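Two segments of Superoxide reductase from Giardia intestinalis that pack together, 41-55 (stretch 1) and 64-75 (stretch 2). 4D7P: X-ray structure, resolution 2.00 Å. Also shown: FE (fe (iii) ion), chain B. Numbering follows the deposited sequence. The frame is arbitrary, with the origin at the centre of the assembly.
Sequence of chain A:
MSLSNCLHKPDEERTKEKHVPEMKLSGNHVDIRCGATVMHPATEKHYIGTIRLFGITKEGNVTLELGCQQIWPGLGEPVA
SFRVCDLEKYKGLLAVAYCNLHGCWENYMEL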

ATOM      1  N   PRO A  41     -14.758 -10.872   9.629  1.00 35.41           N
ATOM      2  CA  PRO A  41     -14.788  -9.702  10.511  1.00 42.09           C
ATOM      3  C   PRO A  41     -13.897  -8.540  10.070  1.00 36.85           C
ATOM      4  O   PRO A  41     -12.901  -8.689   9.342  1.00 31.86           O
ATOM      5  CB  PRO A  41     -14.310 -10.272  11.854  1.00 42.22           C
ATOM      6  CG  PRO A  41     -14.822 -11.670  11.833  1.00 35.64           C
ATOM      7  CD  PRO A  41     -14.670 -12.128  10.396  1.00 35.18           C
ATOM      8  N   ALA A  42     -14.297  -7.362  10.528  1.00 36.27           N
ATOM      9  CA  ALA A  42     -13.618  -6.115  10.226  1.00 38.12           C
ATOM     10  C   ALA A  42     -13.592  -5.264  11.486  1.00 42.52           C
ATOM     11  O   ALA A  42     -14.492  -4.449  11.735  1.00 34.58           O
ATOM     12  CB  ALA A  42     -14.316  -5.386   9.088  1.00 38.14           C
ATOM     13  N   THR A  43     -12.570  -5.493  12.305  1.00 38.41           N
ATOM     14  CA  THR A  43     -12.398  -4.763  13.554  1.00 34.38           C
ATOM     15  C   THR A  43     -10.953  -4.324  13.695  1.00 38.20           C
ATOM     16  O   THR A  43     -10.089  -4.769  12.929  1.00 39.20           O
ATOM     17  CB  THR A  43     -12.774  -5.621  14.789  1.00 38.36           C
ATOM     18  OG1 THR A  43     -11.789  -6.645  14.966  1.00 37.68           O
ATOM     19  CG2 THR A  43     -14.148  -6.269  14.611  1.00 41.35           C
ATOM     20  N   GLU A  44     -10.687  -3.474  14.686  1.00 37.22           N
ATOM     21  CA  GLU A  44      -9.343  -2.966  14.917  1.00 35.31           C
ATOM     22  C   GLU A  44      -8.388  -4.058  15.367  1.00 40.65           C
ATOM     23  O   GLU A  44      -7.172  -3.940  15.181  1.00 45.66           O
ATOM     24  CB  GLU A  44      -9.370  -1.841  15.942  1.00 36.71           C
ATOM     25  CG  GLU A  44     -10.177  -0.662  15.470  1.00 37.29           C
ATOM     26  CD  GLU A  44     -10.105   0.516  16.410  1.00 38.80           C
ATOM     27  OE1 GLU A  44      -9.880   0.300  17.625  1.00 44.79           O
ATOM     28  OE2 GLU A  44     -10.271   1.661  15.931  1.00 38.27           O
ATOM     29  N   LYS A  45      -8.931  -5.119  15.954  1.00 32.62           N
ATOM     30  CA  LYS A  45      -8.090  -6.197  16.467  1.00 38.36           C
ATOM     31  C   LYS A  45      -8.186  -7.472  15.621  1.00 42.57           C
ATOM     32  O   LYS A  45      -7.371  -8.388  15.774  1.00 30.30           O
ATOM     33  CB  LYS A  45      -8.444  -6.503  17.927  1.00 44.15           C
ATOM     34  CG  LYS A  45      -8.112  -5.373  18.896  1.00 36.20           C
ATOM     35  CD  LYS A  45      -8.544  -5.722  20.328  1.00 41.42           C
ATOM     36  CE  LYS A  45      -8.395  -4.520  21.236  1.00 47.55           C
ATOM     37  NZ  LYS A  45      -6.993  -4.000  21.256  1.00 49.24           N
ATOM     38  N   HIS A  46      -9.165  -7.532  14.719  1.00 35.95           N
ATOM     39  CA  HIS A  46      -9.279  -8.669  13.799  1.00 32.44           C
ATOM     40  C   HIS A  46      -9.737  -8.190  12.427  1.00 31.81           C
ATOM     41  O   HIS A  46     -10.856  -7.681  12.271  1.00 35.08           O
ATOM     42  CB  HIS A  46     -10.250  -9.729  14.332  1.00 36.90           C
ATOM     43  CG  HIS A  46     -10.287 -10.987  13.506  1.00 40.62           C
ATOM     44  ND1 HIS A  46     -11.342 -11.872  13.544  1.00 34.66           N
ATOM     45  CD2 HIS A  46      -9.397 -11.498  12.622  1.00 37.56           C
ATOM     46  CE1 HIS A  46     -11.096 -12.884  12.727  1.00 37.93           C
ATOM     47  NE2 HIS A  46      -9.927 -12.679  12.149  1.00 34.11           N
ATOM     48  N   TYR A  47      -8.873  -8.351  11.433  1.00 30.07           N
ATOM     49  CA  TYR A  47      -9.132  -7.756  10.131  1.00 31.00           C
ATOM     50  C   TYR A  47      -8.410  -8.481   9.005  1.00 33.82           C
ATOM     51  O   TYR A  47      -7.368  -9.098   9.222  1.00 31.50           O
ATOM     52  CB  TYR A  47      -8.716  -6.285  10.146  1.00 28.76           C
ATOM     53  CG  TYR A  47      -7.268  -6.040  10.586  1.00 26.99           C
ATOM     54  CD1 TYR A  47      -6.243  -6.016   9.654  1.00 25.19           C
ATOM     55  CD2 TYR A  47      -6.941  -5.818  11.922  1.00 25.90           C
ATOM     56  CE1 TYR A  47      -4.934  -5.785  10.029  1.00 27.32           C
ATOM     57  CE2 TYR A  47      -5.604  -5.581  12.317  1.00 29.74           C
ATOM     58  CZ  TYR A  47      -4.612  -5.567  11.346  1.00 29.20           C
ATOM     59  OH  TYR A  47      -3.287  -5.334  11.674  1.00 28.92           O
ATOM     60  N   ILE A  48      -8.983  -8.429   7.811  1.00 29.26           N
ATOM     61  CA  ILE A  48      -8.216  -8.731   6.621  1.00 25.69           C
ATOM     62  C   ILE A  48      -7.702  -7.392   6.124  1.00 28.38           C
ATOM     63  O   ILE A  48      -8.476  -6.489   5.773  1.00 30.17           O
ATOM     64  CB  ILE A  48      -9.035  -9.469   5.553  1.00 27.21           C
ATOM     65  CG1 ILE A  48      -9.165 -10.941   5.953  1.00 33.55           C
ATOM     66  CG2 ILE A  48      -8.364  -9.362   4.181  1.00 25.57           C
ATOM     67  CD1 ILE A  48     -10.204 -11.696   5.133  1.00 35.30           C
ATOM     68  N   GLY A  49      -6.384  -7.254   6.163  1.00 26.37           N
ATOM     69  CA  GLY A  49      -5.741  -5.984   5.914  1.00 21.77           C
ATOM     70  C   GLY A  49      -5.474  -5.747   4.449  1.00 27.13           C
ATOM     71  O   GLY A  49      -5.517  -4.599   3.983  1.00 24.40           O
ATOM     72  N   THR A  50      -5.183  -6.816   3.710  1.00 25.01           N
ATOM     73  CA  THR A  50      -4.925  -6.659   2.280  1.00 19.83           C
ATOM     74  C   THR A  50      -5.570  -7.752   1.468  1.00 26.99           C
ATOM     75  O   THR A  50      -5.716  -8.880   1.924  1.00 26.89           O
ATOM     76  CB  THR A  50      -3.400  -6.661   1.924  1.00 23.21           C
ATOM     77  OG1 THR A  50      -2.807  -7.904   2.335  1.00 23.12           O
ATOM     78  CG2 THR A  50      -2.661  -5.477   2.567  1.00 24.05           C
ATOM     79  N   ILE A  51      -5.942  -7.399   0.247  1.00 23.88           N
ATOM     80  CA  ILE A  51      -6.401  -8.357  -0.733  1.00 22.35           C
ATOM     81  C   ILE A  51      -5.543  -8.076  -1.948  1.00 26.53           C
ATOM     82  O   ILE A  51      -5.604  -6.977  -2.513  1.00 22.73           O
ATOM     83  CB  ILE A  51      -7.892  -8.200  -1.051  1.00 25.58           C
ATOM     84  CG1 ILE A  51      -8.755  -8.559   0.166  1.00 28.68           C
ATOM     85  CG2 ILE A  51      -8.270  -9.045  -2.246  1.00 23.36           C
ATOM     86  CD1 ILE A  51     -10.211  -8.150   0.000  1.00 29.73           C
ATOM     87  N   ARG A  52      -4.690  -9.026  -2.309  1.00 23.10           N
ATOM     88  CA  ARG A  52      -3.830  -8.859  -3.474  1.00 21.60           C
ATOM     89  C   ARG A  52      -4.293  -9.754  -4.588  1.00 28.53           C
ATOM     90  O   ARG A  52      -4.763 -10.860  -4.327  1.00 23.36           O
ATOM     91  CB  ARG A  52      -2.375  -9.181  -3.131  1.00 24.08           C
ATOM     92  CG  ARG A  52      -1.757  -8.197  -2.185  1.00 34.68           C
ATOM     93  CD  ARG A  52      -0.706  -8.842  -1.326  1.00 42.10           C
ATOM     94  NE  ARG A  52       0.618  -8.770  -1.926  1.00 46.82           N
ATOM     95  CZ  ARG A  52       1.609  -9.594  -1.602  1.00 62.28           C
ATOM     96  NH1 ARG A  52       1.390 -10.544  -0.701  1.00 70.45           N
ATOM     97  NH2 ARG A  52       2.805  -9.491  -2.180  1.00 54.12           N
ATOM     98  N   LEU A  53      -4.144  -9.276  -5.823  1.00 29.48           N
ATOM     99  CA  LEU A  53      -4.446 -10.066  -7.006  1.00 26.02           C
ATOM    100  C   LEU A  53      -3.184 -10.255  -7.838  1.00 30.21           C
ATOM    101  O   LEU A  53      -2.496  -9.290  -8.171  1.00 25.16           O
ATOM    102  CB  LEU A  53      -5.546  -9.407  -7.859  1.00 25.36           C
ATOM    103  CG  LEU A  53      -6.021 -10.251  -9.050  1.00 24.91           C
ATOM    104  CD1 LEU A  53      -6.639 -11.556  -8.554  1.00 25.10           C
ATOM    105  CD2 LEU A  53      -7.016  -9.497  -9.948  1.00 24.54           C
ATOM    106  N   PHE A  54      -2.885 -11.509  -8.151  1.00 30.99           N
ATOM    107  CA  PHE A  54      -1.743 -11.864  -8.985  1.00 36.04           C
ATOM    108  C   PHE A  54      -2.214 -12.461 -10.303  1.00 36.50           C
ATOM    109  O   PHE A  54      -3.187 -13.216 -10.331  1.00 36.96           O
ATOM    110  CB  PHE A  54      -0.833 -12.882  -8.285  1.00 26.23           C
ATOM    111  CG  PHE A  54      -0.225 -12.390  -7.007  1.00 28.84           C
ATOM    112  CD1 PHE A  54      -0.905 -12.520  -5.803  1.00 30.21           C
ATOM    113  CD2 PHE A  54       1.039 -11.833  -7.001  1.00 30.05           C
ATOM    114  CE1 PHE A  54      -0.345 -12.069  -4.627  1.00 30.76           C
ATOM    115  CE2 PHE A  54       1.609 -11.380  -5.817  1.00 32.24           C
ATOM    116  CZ  PHE A  54       0.914 -11.495  -4.636  1.00 34.33           C
ATOM    117  N   GLY A  55      -1.522 -12.127 -11.389  1.00 25.76           N
ATOM    118  CA  GLY A  55      -1.650 -12.887 -12.626  1.00 35.36           C
ATOM    119  C   GLY A  55      -0.466 -13.816 -12.880  1.00 35.18           C
ATOM    120  O   GLY A  55       0.688 -13.401 -12.781  1.00 40.95           O
TER
HETATM  121 FE    FE B 201      -9.418 -13.938  10.539  1.00 37.83          FE
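Stretch 2, residues 64-75: LELGCQQIWPGL

Stretch 2 runs against stretch 1 as its antiparallel neighbour. Residues 64-71 form a strand alongside strand 48-55; their N-to-C directions differ by 143° and their axes approach to 4.4 Å. Beyond Ile 71 the assigned strand ends; the side chain of Trp 72 points away without contact, and Pro 73 and Gly 74 lie against the loop of stretch 1. The two segments together bury 918 Å².

The register rests on backbone hydrogen bonds. Ile 71 N donates to Gly 49 O (2.8 Å), and Ile 51 and Gln 69 pair reciprocally, Ile 51 N to Gln 69 O at 2.9 Å and Gln 69 N to Ile 51 O at 2.8 Å. At the far end Gly 55 N to Leu 64 O and Leu 64 N to Gly 55 O, both 2.8 Å, close a second reciprocal pair. Between them the ladder is uneven: Leu 53 N reaches Gly 67 O at 3.2 Å, whereas Leu 53 O accepts from Leu 66 N at 2.8 Å. One residue of stretch 1 thus spans two of stretch 2, a beta bulge. Leu 66, with phi/psi of -86/-35, is the extra residue, and its CA-to-CB bond points toward stretch 1. Its CD1 lies 4.1 Å from Leu 53 CD2, and its CG sits 3.6 Å from Gly 55 N, so the bulged side chain occupies space beside a residue that has none.

On the face carrying Thr 50, Arg 52 and Phe 54, Cys 68 SG fits between neighbours, 3.8 Å from Thr 50 CG2 and 3.5 Å from Arg 52 CG. Glu 65 extends with chi1 and chi2 both t, bringing OE1 to 2.6 Å from Arg 52 NE in a salt bridge, near the guanidinium plane; a weak bond from Arg 52 NH2 to the same OE1 spans 2.8 Å. Glu 65 CG also lies 4.2 Å from the centroid of the Phe 54 ring, an off-centre CH-pi contact.

Past the strand, Pro 73 is the main bump. Its CG stands 3.5 Å from the Tyr 47 ring centroid, only 6° off the normal. Gly 74 then comes close to the loop: its CA is 3.7 Å from Thr 43 CA and 3.3 Å from Ala 42 O. An ideal CB there would lie 3.2 Å from Thr 43 C and from Glu 44 N, and the positive phi of 74° also favours glycine. Where the backbones part, a water donates to Ile 48 O and Ile 71 O, each at 2.7 Å.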

ATOM      1  N   LEU A  64       2.827 -12.526 -11.160  1.00 27.71           N
ATOM      2  CA  LEU A  64       2.953 -11.077 -11.232  1.00 30.98           C
ATOM      3  C   LEU A  64       1.860 -10.354 -10.425  1.00 34.38           C
ATOM      4  O   LEU A  64       0.675 -10.524 -10.702  1.00 34.34           O
ATOM      5  CB  LEU A  64       2.896 -10.652 -12.699  1.00 27.68           C
ATOM      6  CG  LEU A  64       3.082  -9.192 -13.091  1.00 35.69           C
ATOM      7  CD1 LEU A  64       4.503  -8.716 -12.769  1.00 39.93           C
ATOM      8  CD2 LEU A  64       2.775  -9.020 -14.574  1.00 32.21           C
ATOM      9  N   GLU A  65       2.245  -9.560  -9.431  1.00 35.31           N
ATOM     10  CA  GLU A  65       1.248  -8.851  -8.639  1.00 27.78           C
ATOM     11  C   GLU A  65       0.659  -7.724  -9.457  1.00 24.92           C
ATOM     12  O   GLU A  65       1.374  -6.853  -9.946  1.00 25.34           O
ATOM     13  CB  GLU A  65       1.829  -8.299  -7.337  1.00 27.47           C
ATOM     14  CG  GLU A  65       0.728  -7.768  -6.415  1.00 27.32           C
ATOM     15  CD  GLU A  65       1.257  -7.171  -5.129  1.00 31.95           C
ATOM     16  OE1 GLU A  65       1.615  -7.931  -4.211  1.00 30.30           O
ATOM     17  OE2 GLU A  65       1.313  -5.936  -5.031  1.00 33.06           O
ATOM     18  N   LEU A  66      -0.652  -7.759  -9.624  1.00 23.53           N
ATOM     19  CA  LEU A  66      -1.330  -6.747 -10.410  1.00 22.71           C
ATOM     20  C   LEU A  66      -1.657  -5.547  -9.557  1.00 30.07           C
ATOM     21  O   LEU A  66      -1.627  -4.409 -10.043  1.00 21.94           O
ATOM     22  CB  LEU A  66      -2.604  -7.319 -11.037  1.00 22.84           C
ATOM     23  CG  LEU A  66      -2.383  -8.657 -11.754  1.00 26.73           C
ATOM     24  CD1 LEU A  66      -3.702  -9.169 -12.277  1.00 23.02           C
ATOM     25  CD2 LEU A  66      -1.370  -8.501 -12.885  1.00 25.99           C
ATOM     26  N   GLY A  67      -1.974  -5.793  -8.287  1.00 25.24           N
ATOM     27  CA  GLY A  67      -2.268  -4.705  -7.367  1.00 25.33           C
ATOM     28  C   GLY A  67      -2.637  -5.205  -5.981  1.00 24.27           C
ATOM     29  O   GLY A  67      -2.669  -6.411  -5.743  1.00 22.71           O
ATOM     30  N   CYS A  68      -2.907  -4.277  -5.069  1.00 16.11           N
ATOM     31  CA  CYS A  68      -3.120  -4.612  -3.668  1.00 19.41           C
ATOM     32  C   CYS A  68      -4.102  -3.655  -3.043  1.00 20.41           C
ATOM     33  O   CYS A  68      -3.823  -2.451  -2.951  1.00 21.33           O
ATOM     34  CB  CYS A  68      -1.800  -4.581  -2.887  1.00 20.30           C
ATOM     35  SG  CYS A  68      -1.961  -4.851  -1.073  1.00 24.75           S
ATOM     36  N   GLN A  69      -5.247  -4.190  -2.622  1.00 21.96           N
ATOM     37  CA  GLN A  69      -6.228  -3.439  -1.853  1.00 20.22           C
ATOM     38  C   GLN A  69      -5.868  -3.491  -0.378  1.00 30.74           C
ATOM     39  O   GLN A  69      -5.968  -4.542   0.265  1.00 23.73           O
ATOM     40  CB  GLN A  69      -7.643  -3.988  -2.046  1.00 24.05           C
ATOM     41  CG  GLN A  69      -8.712  -3.296  -1.180  1.00 19.65           C
ATOM     42  CD  GLN A  69      -8.947  -1.848  -1.595  1.00 26.00           C
ATOM     43  OE1 GLN A  69      -9.543  -1.586  -2.631  1.00 25.35           O
ATOM     44  NE2 GLN A  69      -8.479  -0.901  -0.779  1.00 24.23           N
ATOM     45  N   GLN A  70      -5.463  -2.346   0.155  1.00 19.99           N
ATOM     46  CA  GLN A  70      -5.205  -2.222   1.578  1.00 19.85           C
ATOM     47  C   GLN A  70      -6.423  -1.603   2.279  1.00 23.29           C
ATOM     48  O   GLN A  70      -7.068  -0.676   1.762  1.00 19.23           O
ATOM     49  CB  GLN A  70      -3.928  -1.403   1.804  1.00 21.79           C
ATOM     50  CG  GLN A  70      -3.492  -1.312   3.269  1.00 22.81           C
ATOM     51  CD  GLN A  70      -4.104  -0.107   3.952  1.00 24.92           C
ATOM     52  OE1 GLN A  70      -4.303   0.922   3.321  1.00 30.56           O
ATOM     53  NE2 GLN A  70      -4.431  -0.236   5.234  1.00 23.21           N
ATOM     54  N   ILE A  71      -6.771  -2.155   3.436  1.00 16.87           N
ATOM     55  CA  ILE A  71      -7.959  -1.724   4.167  1.00 26.21           C
ATOM     56  C   ILE A  71      -7.609  -1.448   5.621  1.00 24.41           C
ATOM     57  O   ILE A  71      -7.016  -2.280   6.290  1.00 27.88           O
ATOM     58  CB  ILE A  71      -9.066  -2.787   4.114  1.00 29.69           C
ATOM     59  CG1 ILE A  71      -9.337  -3.187   2.661  1.00 28.69           C
ATOM     60  CG2 ILE A  71     -10.340  -2.284   4.798  1.00 27.97           C
ATOM     61  CD1 ILE A  71     -10.096  -4.487   2.524  1.00 28.43           C
ATOM     62  N   TRP A  72      -7.967  -0.276   6.112  1.00 17.67           N
ATOM     63  CA  TRP A  72      -7.655   0.044   7.496  1.00 20.81           C
ATOM     64  C   TRP A  72      -8.561  -0.747   8.428  1.00 29.70           C
ATOM     65  O   TRP A  72      -9.766  -0.837   8.206  1.00 27.58           O
ATOM     66  CB  TRP A  72      -7.762   1.553   7.733  1.00 22.10           C
ATOM     67  CG  TRP A  72      -6.650   2.284   7.015  1.00 23.50           C
ATOM     68  CD1 TRP A  72      -6.764   3.079   5.918  1.00 25.28           C
ATOM     69  CD2 TRP A  72      -5.246   2.232   7.333  1.00 31.98           C
ATOM     70  NE1 TRP A  72      -5.519   3.544   5.534  1.00 28.26           N
ATOM     71  CE2 TRP A  72      -4.574   3.031   6.383  1.00 33.97           C
ATOM     72  CE3 TRP A  72      -4.498   1.587   8.332  1.00 37.30           C
ATOM     73  CZ2 TRP A  72      -3.179   3.198   6.402  1.00 28.28           C
ATOM     74  CZ3 TRP A  72      -3.126   1.757   8.351  1.00 27.68           C
ATOM     75  CH2 TRP A  72      -2.479   2.552   7.390  1.00 32.23           C
ATOM     76  N   PRO A  73      -7.968  -1.350   9.464  1.00 31.12           N
ATOM     77  CA  PRO A  73      -8.707  -2.231  10.381  1.00 24.40           C
ATOM     78  C   PRO A  73     -10.021  -1.619  10.878  1.00 27.17           C
ATOM     79  O   PRO A  73     -10.038  -0.523  11.436  1.00 29.77           O
ATOM     80  CB  PRO A  73      -7.718  -2.439  11.526  1.00 24.87           C
ATOM     81  CG  PRO A  73      -6.373  -2.322  10.864  1.00 32.35           C
ATOM     82  CD  PRO A  73      -6.542  -1.244   9.827  1.00 23.37           C
ATOM     83  N   GLY A  74     -11.118  -2.328  10.633  1.00 34.60           N
ATOM     84  CA  GLY A  74     -12.422  -1.939  11.125  1.00 32.75           C
ATOM     85  C   GLY A  74     -13.051  -0.753  10.413  1.00 36.15           C
ATOM     86  O   GLY A  74     -14.119  -0.295  10.810  1.00 34.03           O
ATOM     87  N   LEU A  75     -12.404  -0.252   9.367  1.00 27.44           N
ATOM     88  CA  LEU A  75     -12.956   0.879   8.622  1.00 23.83           C
ATOM     89  C   LEU A  75     -13.614   0.438   7.318  1.00 36.43           C
ATOM     90  O   LEU A  75     -14.451   1.154   6.750  1.00 31.03           O
ATOM     91  CB  LEU A  75     -11.873   1.908   8.339  1.00 26.83           C
ATOM     92  CG  LEU A  75     -11.275   2.499   9.612  1.00 32.83           C
ATOM     93  CD1 LEU A  75     -10.355   3.672   9.307  1.00 25.90           C
ATOM     94  CD2 LEU A  75     -12.393   2.905  10.573  1.00 37.16           C
TER
HETATM   95  O   HOH W   1     -15.830  -1.800  12.506  1.00 43.83           O
HETATM   96  O   HOH W   2     -11.480   1.451  13.368  1.00 40.49           O
HETATM   97  O   HOH W   3      -8.602  -4.250   7.338  1.00 21.52           O